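Local structure of Ice-binding protein (Leucosporidium, 3UYU) at residues G9-F14 / R206-T211; V25-I30 / S60-G65; L150-G155 / A183-V188; T199-N204 / Q216-N221. The protein binds to the surface of ice crystals and inhibits their growth, conferring freeze tolerance with low thermal hysteresis activity. The protein carries 2 engineered substitutions. All blocks are in the same frame, centred on the assembly; numbering follows the deposited sequence.

Overall arrangement
All four contacts hold together one right-handed beta-helix. Along the chain, contact 2 closes before contact 3 opens, and both fall within the span bridged by contact 1; contact 1 crosses contact 4, its second segment beginning just after 199-204 on the same strand 202-209. Contact 4 sits mid-row, its centre about 10 Å from those of contacts 2 and 3, which are about 19 Å apart. Strands 184-186, 202-209, 219-221 and 29-31 are successive parallel neighbours in one wall. Contact 3 also reaches strand 150-152, on the seven-strand sheet holding the inferred ice-binding positions T45, S127 and A214. Contact 1 joins the N-terminal turn to strand 202-209, while the others build the body carrying that sheet.

Contact 1 (G9-F14 / R206-T211); sequences GVASNF and RVLSQT
R206 NH1 donates to the backbone oxygen F14 O at 2.9 Å, a fairly straight bond (158° at the hydrogen) that ties the residue following the 3-10 turn 10-13 to strand 202-209. F14 O lies in the plane of the guanidinium, but NH1 stands well above the carbonyl plane of F14, 64° out of it. The arginine gets there by running extended from CG to NE and then twisting (chi4 -73°), which lays its flat end against the turn, with S12 CA over the centre, 3.6 Å above the plane. S12 O also comes within 2.9 Å of R206 NH1, at an angle too poor for a hydrogen bond. A leucine in place of R206 would probably leave F14 O without this donor and S12 without its flat cover. Alongside, A11 CB meets L208 CD1 at 4.1 Å, a small apolar patch next to the charged one. Strand 188-191 flanks R206 and L208 through backbone hydrogen bonds to L189, while V207 pairs with A15 and L17; from the turn, V10 and F14 pack on helix 76-96, and V10 also meets A82 of the second subunit.

Contact 2 (V25-I30 / S60-G65); sequences VPDSAI and SPQVTG
I30 offers both of its backbone polar groups to segment 60-65. Its nitrogen donates to Q62 O (I30 N to Q62 O 3.0 Å, 162° at the hydrogen), and I30 O accepts a hydrogen bond from T64 N at 2.8 Å, in line with the carbonyl bond. I30 O has a second donor as well: a water bound 2.8 Å from it, which is also hydrogen-bonded to T64 OG1 and so links strand edge to side chain. This is the parallel bridge of I30 with V63, one rung between neighbouring coils of the right-handed beta-helix, and on its inner side I30 CB packs on V63 CG2 at 4.2 Å. The approach to the rung is set by a type I turn from S60 to V63. There S60 OG accepts from Q62 N at 3.0 Å, an ST turn, and is hydrogen-bonded to F47 O too.

Q62 fills the space alongside S28, with Q62 CB 3.2 Å from S28 O. With CG anti to the carbonyl carbon (chi1 -63°), Q62 CG lies 3.4 Å from S28 O, and the extended chain beyond carries the amide, whose orientation is uncertain, to P26 and the backbone of S28. An alanine here would probably open a gap next to P26 and S28 and leave that backbone without its amide neighbour. S28 OG turns to other partners, S24 OG and A218 N, while P26 O is hydrogen-bonded to K217 NZ and A29 pairs through its backbone with A218 and V220.

Contact 3 (L150-G155 / A183-V188); sequences LSMADG and AHFEGV. Engineered in segment 150-155: M152 (natural residue Leu).
This is hydrophobic packing across the interior of the right-handed beta-helix, between strand 150-152 of the seven-strand sheet and strand 184-186 of a different wall. The two short strands come no closer than 9.8 Å between axes, their directions 132° apart, and side chains bridge the difference. Past the end of strand 150-152 the backbones draw together, with G155 CA 4.1 Å from A183 CA.

M152, an engineered selenomethionine where the natural protein has leucine, spans the gap. Its SE meets the edge of the F185 ring, 3.5 Å from F185 CD2; seen from the ring centroid it lies 84° off the normal, a Met-aromatic contact. The bend at chi3 (80°) turns the terminal methyl away from the ring, toward the backbone of the facing strand, where M152 CE lies 3.3 Å from H184 O, a close approach, and 3.8 Å from A183 CB. L150 touches the same ring further along its rim, L150 CD1 to F185 CE2 at 4.0 Å. F185 thus has both side chains at its edge, and beyond this contact its ring also meets those of F158 and F171, neighbours in the same core. A183 CB lies against A153 O, in the loop that follows strand 150-152.

H184, the first residue of strand 184-186, points away from segment 150-155: H184 NE2 donates to the anti lone pair of E186 OE2 at 2.7 Å, in the plane of the imidazole.

Contact 4 (T199-N204 / Q216-N221); sequences TGSSLN and QKATVN
Two successive coils of the right-handed beta-helix run side by side as parallel strands, 202-203 against 219-221, with S202, L203 and N204 level with T219, V220 and N221. The bonds zigzag between them: T219 N donates to S201 O at 3.0 Å, L203 N bonds weakly to T219 O, and N221 N closes on L203 O at 2.8 Å, nearly straight. L203 and V220 face the interior, where L203 CD2 meets V220 CG1 at 4.2 Å.

The other face carries S202, T219 and the two asparagines. N204 and N221 lie alongside each other, pointing the same way with amide planes only 22° apart, which brings N204 OD1 to 3.4 Å from N221 OD1. These two acceptors gain nothing from each other; N204 is held instead through ND2, which bonds E186 OE2, and S202 OG is bonded to H184 ND1.

Ahead of this pairing G200 N donates to Q216 O at 3.0 Å; Q216 ends strand 212-216, its side chain about 6 Å from that of inferred ice-binding A214. The Q216 chain, CG anti to the carbonyl carbon (chi1 -68°) and extended beyond, carries OE1 to T199, where it accepts a weak bond from T199 N and touches T199 CG2. A water bridges the two segments: it donates to K217 O at 2.7 Å and to S201 O, and accepts from T219 OG1 at 2.9 Å.

Contact 1 (G9-F14 / R206-T211)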
loop_
_atom_site.group_PDB
_atom_site.type_symbol
_atom_site.label_atom_id
_atom_site.label_comp_id
_atom_site.label_asym_id
_atom_site.label_seq_id
_atom_site.Cartn_x
_atom_site.Cartn_y
_atom_site.Cartn_z
ATOM N N GLY A 9 -2.662 4.542 4.235
ATOM C CA GLY A 9 -2.126 3.278 3.779
ATOM C C GLY A 9 -1.196 2.661 4.794
ATOM O O GLY A 9 -1.426 2.740 6.072
ATOM N N VAL A 10 -0.082 2.142 4.308
ATOM C CA VAL A 10 0.817 1.440 5.124
ATOM C C VAL A 10 1.531 2.444 6.065
ATOM O O VAL A 10 2.118 2.022 7.057
ATOM C CB VAL A 10 1.876 0.681 4.218
ATOM C CG1 VAL A 10 2.930 -0.039 5.057
ATOM C CG2 VAL A 10 1.112 -0.419 3.416
ATOM N N ALA A 11 1.485 3.740 5.737
ATOM C CA ALA A 11 2.170 4.695 6.563
ATOM C C ALA A 11 1.481 4.848 7.930
ATOM O O ALA A 11 2.102 5.384 8.860
ATOM C CB ALA A 11 2.291 6.040 5.863
ATOM N N SER A 12 0.270 4.358 8.086
ATOM C CA SER A 12 -0.346 4.350 9.424
ATOM C C SER A 12 0.303 3.292 10.320
ATOM O O SER A 12 -0.085 3.216 11.499
ATOM C CB SER A 12 -1.884 4.157 9.354
ATOM O OG SER A 12 -2.167 2.871 9.003
ATOM N N ASN A 13 1.295 2.539 9.837
ATOM C CA ASN A 13 1.973 1.571 10.700
ATOM C C ASN A 13 3.255 2.139 11.270
ATOM O O ASN A 13 4.071 1.373 11.849
ATOM C CB ASN A 13 2.323 0.291 9.901
ATOM C CG ASN A 13 1.063 -0.383 9.297
ATOM O OD1 ASN A 13 -0.109 -0.025 9.617
ATOM N ND2 ASN A 13 1.288 -1.333 8.405
ATOM N N PHE A 14 3.459 3.452 11.076
ATOM C CA PHE A 14 4.735 4.091 11.520
ATOM C C PHE A 14 4.468 5.305 12.397
ATOM O O PHE A 14 3.678 6.219 12.061
ATOM C CB PHE A 14 5.612 4.535 10.294
ATOM C CG PHE A 14 6.231 3.395 9.539
ATOM C CD1 PHE A 14 5.480 2.667 8.582
ATOM C CD2 PHE A 14 7.548 2.990 9.822
ATOM C CE1 PHE A 14 6.035 1.574 7.945
ATOM C CE2 PHE A 14 8.105 1.918 9.182
ATOM C CZ PHE A 14 7.306 1.157 8.230
ATOM N N ARG A 206 1.865 11.125 14.151
ATOM C CA ARG A 206 2.948 10.558 13.395
ATOM C C ARG A 206 3.698 11.660 12.640
ATOM O O ARG A 206 3.146 12.733 12.387
ATOM C CB ARG A 206 2.387 9.637 12.290
ATOM C CG ARG A 206 1.427 8.650 12.728
ATOM C CD ARG A 206 0.903 8.132 11.316
ATOM N NE ARG A 206 -0.274 7.506 11.737
ATOM C CZ ARG A 206 -0.270 6.369 12.395
ATOM N NH1 ARG A 206 0.896 5.723 12.673
ATOM N NH2 ARG A 206 -1.400 5.834 12.801
ATOM N N VAL A 207 4.951 11.340 12.274
ATOM C CA VAL A 207 5.818 12.227 11.508
ATOM C C VAL A 207 6.233 11.531 10.195
ATOM O O VAL A 207 6.886 10.513 10.236
ATOM C CB VAL A 207 7.060 12.655 12.308
ATOM C CG1 VAL A 207 7.924 13.629 11.505
ATOM C CG2 VAL A 207 6.606 13.330 13.642
ATOM N N LEU A 208 5.811 12.126 9.090
ATOM C CA LEU A 208 6.035 11.509 7.751
ATOM C C LEU A 208 6.790 12.545 6.959
ATOM O O LEU A 208 6.198 13.509 6.559
ATOM C CB LEU A 208 4.699 11.136 7.119
ATOM C CG LEU A 208 3.763 10.209 7.998
ATOM C CD1 LEU A 208 2.468 9.909 7.288
ATOM C CD2 LEU A 208 4.400 8.849 8.229
ATOM N N SER A 209 8.097 12.335 6.718
ATOM C CA SER A 209 8.856 13.377 6.016
ATOM C C SER A 209 9.477 12.872 4.724
ATOM O O SER A 209 10.048 11.769 4.735
ATOM C CB SER A 209 10.018 13.828 6.924
ATOM O OG SER A 209 10.934 14.631 6.149
ATOM N N GLN A 210 9.435 13.697 3.671
ATOM C CA GLN A 210 10.163 13.370 2.389
ATOM C C GLN A 210 11.662 13.622 2.393
ATOM O O GLN A 210 12.391 13.292 1.406
ATOM C CB GLN A 210 9.520 14.103 1.247
ATOM C CG GLN A 210 8.117 13.499 1.025
ATOM C CD GLN A 210 7.327 14.043 -0.163
ATOM O OE1 GLN A 210 7.888 14.434 -1.199
ATOM N NE2 GLN A 210 6.008 14.065 -0.009
ATOM N N THR A 211 12.164 14.099 3.527
ATOM C CA THR A 211 13.641 14.180 3.722
ATOM C C THR A 211 14.003 13.598 5.067
ATOM O O THR A 211 13.960 12.409 5.241
ATOM C CB THR A 211 14.213 15.630 3.435
ATOM O OG1 THR A 211 13.719 16.580 4.382
ATOM C CG2 THR A 211 13.850 16.150 2.087
#

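Contact 2 (V25-I30 / S60-G65)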
loop_
_atom_site.group_PDB
_atom_site.type_symbol
_atom_site.label_atom_id
_atom_site.label_comp_id
_atom_site.label_asym_id
_atom_site.label_seq_id
_atom_site.Cartn_x
_atom_site.Cartn_y
_atom_site.Cartn_z
ATOM N N VAL A 25 19.091 13.041 19.331
ATOM C CA VAL A 25 19.891 13.290 20.530
ATOM C C VAL A 25 19.228 12.562 21.770
ATOM O O VAL A 25 18.088 12.879 22.123
ATOM C CB VAL A 25 20.306 14.765 20.722
ATOM C CG1 VAL A 25 20.206 15.727 19.539
ATOM C CG2 VAL A 25 20.650 15.156 22.118
ATOM N N PRO A 26 19.888 11.572 22.371
ATOM C CA PRO A 26 19.184 10.698 23.366
ATOM C C PRO A 26 18.973 11.414 24.709
ATOM O O PRO A 26 19.762 12.330 25.028
ATOM C CB PRO A 26 20.093 9.454 23.545
ATOM C CG PRO A 26 21.413 9.868 22.811
ATOM C CD PRO A 26 21.283 11.143 22.076
ATOM N N ASP A 27 17.937 11.031 25.462
ATOM C CA ASP A 27 16.999 9.927 25.121
ATOM C C ASP A 27 15.689 10.452 24.542
ATOM O O ASP A 27 14.950 11.189 25.175
ATOM C CB ASP A 27 16.640 9.150 26.366
ATOM C CG ASP A 27 17.782 8.289 26.883
ATOM O OD1 ASP A 27 17.847 8.128 28.138
ATOM O OD2 ASP A 27 18.595 7.765 26.064
ATOM N N SER A 28 15.406 10.047 23.302
ATOM C CA SER A 28 14.065 10.155 22.766
ATOM C C SER A 28 13.248 8.933 23.220
ATOM O O SER A 28 13.733 7.904 23.715
ATOM C CB SER A 28 14.126 10.213 21.255
ATOM O OG SER A 28 14.742 11.430 20.859
ATOM N N ALA A 29 11.932 9.051 23.021
ATOM C CA ALA A 29 10.989 8.009 23.410
ATOM C C ALA A 29 9.826 7.881 22.411
ATOM O O ALA A 29 8.854 8.675 22.420
ATOM C CB ALA A 29 10.412 8.312 24.830
ATOM N N ILE A 30 9.940 6.877 21.542
ATOM C CA ILE A 30 9.051 6.768 20.410
ATOM C C ILE A 30 8.221 5.522 20.679
ATOM O O ILE A 30 8.755 4.422 20.916
ATOM C CB ILE A 30 9.842 6.568 19.058
ATOM C CG1 ILE A 30 10.918 7.624 18.849
ATOM C CG2 ILE A 30 8.834 6.458 17.894
ATOM C CD1 ILE A 30 10.399 9.036 18.946
ATOM N N SER A 60 15.997 -0.535 19.450
ATOM C CA SER A 60 16.666 0.535 20.238
ATOM C C SER A 60 15.915 0.732 21.565
ATOM O O SER A 60 14.702 0.675 21.587
ATOM C CB SER A 60 16.558 1.845 19.537
ATOM O OG SER A 60 16.993 2.928 20.367
ATOM N N PRO A 61 16.631 1.015 22.671
ATOM C CA PRO A 61 15.935 1.286 23.920
ATOM C C PRO A 61 15.001 2.487 23.780
ATOM O O PRO A 61 14.033 2.563 24.566
ATOM C CB PRO A 61 17.083 1.585 24.918
ATOM C CG PRO A 61 18.264 0.800 24.344
ATOM C CD PRO A 61 18.105 1.012 22.834
ATOM N N GLN A 62 15.238 3.384 22.806
ATOM C CA GLN A 62 14.433 4.569 22.611
ATOM C C GLN A 62 13.172 4.324 21.798
ATOM O O GLN A 62 12.430 5.249 21.680
ATOM C CB GLN A 62 15.228 5.654 21.927
ATOM C CG GLN A 62 16.469 6.137 22.794
ATOM C CD GLN A 62 17.374 7.020 21.971
ATOM O OE1 GLN A 62 18.535 6.536 21.541
ATOM N NE2 GLN A 62 16.976 8.199 21.661
ATOM N N VAL A 63 12.986 3.123 21.238
ATOM C CA VAL A 63 11.811 2.886 20.345
ATOM C C VAL A 63 11.108 1.690 20.931
ATOM O O VAL A 63 11.667 0.605 21.157
ATOM C CB VAL A 63 12.272 2.577 18.917
ATOM C CG1 VAL A 63 11.062 2.179 17.990
ATOM C CG2 VAL A 63 12.923 3.776 18.296
ATOM N N THR A 64 9.802 1.861 21.217
ATOM C CA THR A 64 8.970 0.740 21.591
ATOM C C THR A 64 8.258 0.258 20.305
ATOM O O THR A 64 7.284 0.863 19.874
ATOM C CB THR A 64 7.977 1.122 22.725
ATOM O OG1 THR A 64 8.753 1.481 23.882
ATOM C CG2 THR A 64 7.175 -0.111 23.090
ATOM N N GLY A 65 8.887 -0.746 19.675
ATOM C CA GLY A 65 8.476 -1.185 18.318
ATOM C C GLY A 65 9.722 -1.574 17.578
ATOM O O GLY A 65 10.718 -1.993 18.198
HETATM O O HOH W 1 9.548 4.156 23.605
#

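Contact 3 (L150-G155 / A183-V188)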
loop_
_atom_site.group_PDB
_atom_site.type_symbol
_atom_site.label_atom_id
_atom_site.label_comp_id
_atom_site.label_asym_id
_atom_site.label_seq_id
_atom_site.Cartn_x
_atom_site.Cartn_y
_atom_site.Cartn_z
ATOM N N LEU A 150 6.464 25.477 9.031
ATOM C CA LEU A 150 5.595 25.498 10.200
ATOM C C LEU A 150 6.480 25.537 11.457
ATOM O O LEU A 150 7.395 24.740 11.620
ATOM C CB LEU A 150 4.754 24.230 10.201
ATOM C CG LEU A 150 3.476 24.153 11.056
ATOM C CD1 LEU A 150 3.103 22.716 11.602
ATOM C CD2 LEU A 150 2.835 25.274 11.741
ATOM N N SER A 151 6.212 26.456 12.387
ATOM C CA SER A 151 7.040 26.537 13.609
ATOM C C SER A 151 6.137 26.728 14.779
ATOM O O SER A 151 5.177 27.508 14.684
ATOM C CB SER A 151 7.929 27.808 13.673
ATOM O OG SER A 151 8.496 28.178 12.442
HETATM N N MSE A 152 6.467 26.035 15.860
HETATM C CA MSE A 152 5.729 26.136 17.162
HETATM C C MSE A 152 6.713 26.674 18.166
HETATM O O MSE A 152 7.823 26.119 18.311
HETATM C CB MSE A 152 5.260 24.765 17.688
HETATM C CG MSE A 152 4.030 24.218 17.087
HETATM SE SE MSE A 152 3.727 22.491 18.008
HETATM C CE MSE A 152 2.895 23.106 19.691
ATOM N N ALA A 153 6.288 27.737 18.859
ATOM C CA ALA A 153 7.193 28.346 19.856
ATOM C C ALA A 153 7.445 27.386 21.045
ATOM O O ALA A 153 6.684 26.431 21.295
ATOM C CB ALA A 153 6.645 29.662 20.377
ATOM N N ASP A 154 8.595 27.573 21.706
ATOM C CA ASP A 154 8.947 26.764 22.860
ATOM C C ASP A 154 7.783 26.726 23.823
ATOM O O ASP A 154 7.240 27.746 24.141
ATOM C CB ASP A 154 10.168 27.339 23.637
ATOM C CG ASP A 154 11.446 27.267 22.854
ATOM O OD1 ASP A 154 11.445 26.671 21.757
ATOM O OD2 ASP A 154 12.483 27.796 23.335
ATOM N N GLY A 155 7.482 25.551 24.314
ATOM C CA GLY A 155 6.472 25.352 25.322
ATOM C C GLY A 155 4.993 25.438 24.955
ATOM O O GLY A 155 4.154 25.285 25.857
ATOM N N ALA A 183 7.487 21.852 23.494
ATOM C CA ALA A 183 6.161 22.054 22.895
ATOM C C ALA A 183 5.485 20.695 22.698
ATOM O O ALA A 183 6.117 19.652 22.731
ATOM C CB ALA A 183 6.246 22.775 21.550
ATOM N N HIS A 184 4.153 20.743 22.628
ATOM C CA HIS A 184 3.358 19.500 22.431
ATOM C C HIS A 184 2.448 19.637 21.213
ATOM O O HIS A 184 1.571 20.514 21.154
ATOM C CB HIS A 184 2.483 19.187 23.654
ATOM C CG HIS A 184 1.620 18.001 23.416
ATOM N ND1 HIS A 184 2.127 16.716 23.396
ATOM C CD2 HIS A 184 0.328 17.925 23.073
ATOM C CE1 HIS A 184 1.159 15.885 23.056
ATOM N NE2 HIS A 184 0.056 16.595 22.840
ATOM N N PHE A 185 2.666 18.741 20.235
ATOM C CA PHE A 185 1.915 18.661 19.000
ATOM C C PHE A 185 0.922 17.496 19.027
ATOM O O PHE A 185 1.162 16.460 19.660
ATOM C CB PHE A 185 2.973 18.460 17.892
ATOM C CG PHE A 185 2.449 18.698 16.470
ATOM C CD1 PHE A 185 1.836 17.649 15.745
ATOM C CD2 PHE A 185 2.628 19.932 15.860
ATOM C CE1 PHE A 185 1.354 17.849 14.400
ATOM C CE2 PHE A 185 2.157 20.139 14.539
ATOM C CZ PHE A 185 1.530 19.112 13.833
ATOM N N GLU A 186 -0.205 17.710 18.333
ATOM C CA GLU A 186 -1.220 16.645 18.088
ATOM C C GLU A 186 -1.495 16.588 16.563
ATOM O O GLU A 186 -1.853 17.596 15.976
ATOM C CB GLU A 186 -2.570 16.985 18.757
ATOM C CG GLU A 186 -2.530 16.946 20.259
ATOM C CD GLU A 186 -2.704 15.540 20.858
ATOM O OE1 GLU A 186 -3.468 14.746 20.308
ATOM O OE2 GLU A 186 -2.077 15.254 21.918
ATOM N N GLY A 187 -1.402 15.387 16.002
ATOM C CA GLY A 187 -1.799 15.245 14.582
ATOM C C GLY A 187 -0.763 14.481 13.773
ATOM O O GLY A 187 0.315 14.082 14.242
ATOM N N VAL A 188 -1.144 14.293 12.499
ATOM C CA VAL A 188 -0.279 13.702 11.477
ATOM C C VAL A 188 0.501 14.786 10.743
ATOM O O VAL A 188 -0.104 15.710 10.178
ATOM C CB VAL A 188 -1.133 12.875 10.487
ATOM C CG1 VAL A 188 -0.231 12.266 9.402
ATOM C CG2 VAL A 188 -1.842 11.773 11.180
#

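Contact 4 (T199-N204 / Q216-N221)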
loop_
_atom_site.group_PDB
_atom_site.type_symbol
_atom_site.label_atom_id
_atom_site.label_comp_id
_atom_site.label_asym_id
_atom_site.label_seq_id
_atom_site.Cartn_x
_atom_site.Cartn_y
_atom_site.Cartn_z
ATOM N N THR A 199 14.408 19.907 21.780
ATOM C CA THR A 199 14.603 19.299 23.088
ATOM C C THR A 199 13.384 19.253 23.993
ATOM O O THR A 199 12.757 20.291 24.333
ATOM C CB THR A 199 15.950 19.702 23.781
ATOM O OG1 THR A 199 15.922 19.653 25.202
ATOM C CG2 THR A 199 16.739 20.691 23.023
ATOM N N GLY A 200 13.038 17.995 24.277
ATOM C CA GLY A 200 11.938 17.614 25.228
ATOM C C GLY A 200 10.523 17.931 24.721
ATOM O O GLY A 200 9.557 17.950 25.514
ATOM N N SER A 201 10.358 18.170 23.415
ATOM C CA SER A 201 9.011 18.235 22.822
ATOM C C SER A 201 8.375 16.860 22.716
ATOM O O SER A 201 9.030 15.861 22.885
ATOM C CB SER A 201 9.092 18.879 21.454
ATOM O OG SER A 201 9.947 18.089 20.626
ATOM N N SER A 202 7.059 16.873 22.484
ATOM C CA SER A 202 6.245 15.646 22.384
ATOM C C SER A 202 5.195 15.812 21.314
ATOM O O SER A 202 4.791 16.922 20.971
ATOM C CB SER A 202 5.596 15.330 23.744
ATOM O OG SER A 202 4.762 16.397 24.164
ATOM N N LEU A 203 4.786 14.668 20.755
ATOM C CA LEU A 203 3.855 14.637 19.625
ATOM C C LEU A 203 3.049 13.375 19.745
ATOM O O LEU A 203 3.597 12.266 19.851
ATOM C CB LEU A 203 4.635 14.623 18.284
ATOM C CG LEU A 203 3.821 14.820 16.980
ATOM C CD1 LEU A 203 4.577 15.679 15.963
ATOM C CD2 LEU A 203 3.431 13.461 16.384
ATOM N N ASN A 204 1.718 13.559 19.759
ATOM C CA ASN A 204 0.850 12.413 19.648
ATOM C C ASN A 204 0.253 12.434 18.249
ATOM O O ASN A 204 -0.454 13.357 17.865
ATOM C CB ASN A 204 -0.315 12.438 20.672
ATOM C CG ASN A 204 0.151 12.385 22.131
ATOM O OD1 ASN A 204 1.173 11.809 22.496
ATOM N ND2 ASN A 204 -0.698 12.930 22.985
ATOM N N GLN A 216 15.230 15.660 19.245
ATOM C CA GLN A 216 16.104 16.139 20.359
ATOM C C GLN A 216 15.401 15.769 21.687
ATOM O O GLN A 216 14.461 16.475 22.126
ATOM C CB GLN A 216 16.296 17.638 20.203
ATOM C CG GLN A 216 17.093 18.076 19.018
ATOM C CD GLN A 216 17.116 19.587 18.785
ATOM O OE1 GLN A 216 16.650 20.416 19.614
ATOM N NE2 GLN A 216 17.653 19.981 17.622
ATOM N N LYS A 217 15.792 14.643 22.270
ATOM C CA LYS A 217 15.192 14.170 23.549
ATOM C C LYS A 217 13.655 14.249 23.434
ATOM O O LYS A 217 12.926 14.812 24.287
ATOM C CB LYS A 217 15.682 15.031 24.747
ATOM C CG LYS A 217 17.140 14.926 24.902
ATOM C CD LYS A 217 17.604 15.536 26.236
ATOM C CE LYS A 217 19.107 15.583 26.340
ATOM N NZ LYS A 217 19.502 14.293 26.889
ATOM N N ALA A 218 13.127 13.665 22.351
ATOM C CA ALA A 218 11.727 13.984 21.964
ATOM C C ALA A 218 10.856 12.745 22.082
ATOM O O ALA A 218 11.342 11.597 21.969
ATOM C CB ALA A 218 11.660 14.488 20.549
ATOM N N THR A 219 9.565 12.971 22.320
ATOM C CA THR A 219 8.596 11.905 22.485
ATOM C C THR A 219 7.621 11.924 21.311
ATOM O O THR A 219 7.138 13.002 20.929
ATOM C CB THR A 219 7.832 12.185 23.760
ATOM O OG1 THR A 219 8.762 11.974 24.865
ATOM C CG2 THR A 219 6.620 11.322 23.909
ATOM N N VAL A 220 7.395 10.728 20.744
ATOM C CA VAL A 220 6.353 10.554 19.713
ATOM C C VAL A 220 5.507 9.357 20.079
ATOM O O VAL A 220 6.047 8.260 20.189
ATOM C CB VAL A 220 6.971 10.310 18.293
ATOM C CG1 VAL A 220 5.789 10.066 17.289
ATOM C CG2 VAL A 220 7.772 11.516 17.881
ATOM N N ASN A 221 4.195 9.569 20.331
ATOM C CA ASN A 221 3.297 8.445 20.630
ATOM C C ASN A 221 2.330 8.306 19.494
ATOM O O ASN A 221 1.489 9.173 19.267
ATOM C CB ASN A 221 2.514 8.695 21.967
ATOM C CG ASN A 221 3.437 8.787 23.164
ATOM O OD1 ASN A 221 3.148 9.581 24.118
ATOM N ND2 ASN A 221 4.500 8.027 23.179
HETATM O O HOH W 2 10.491 14.259 25.347
#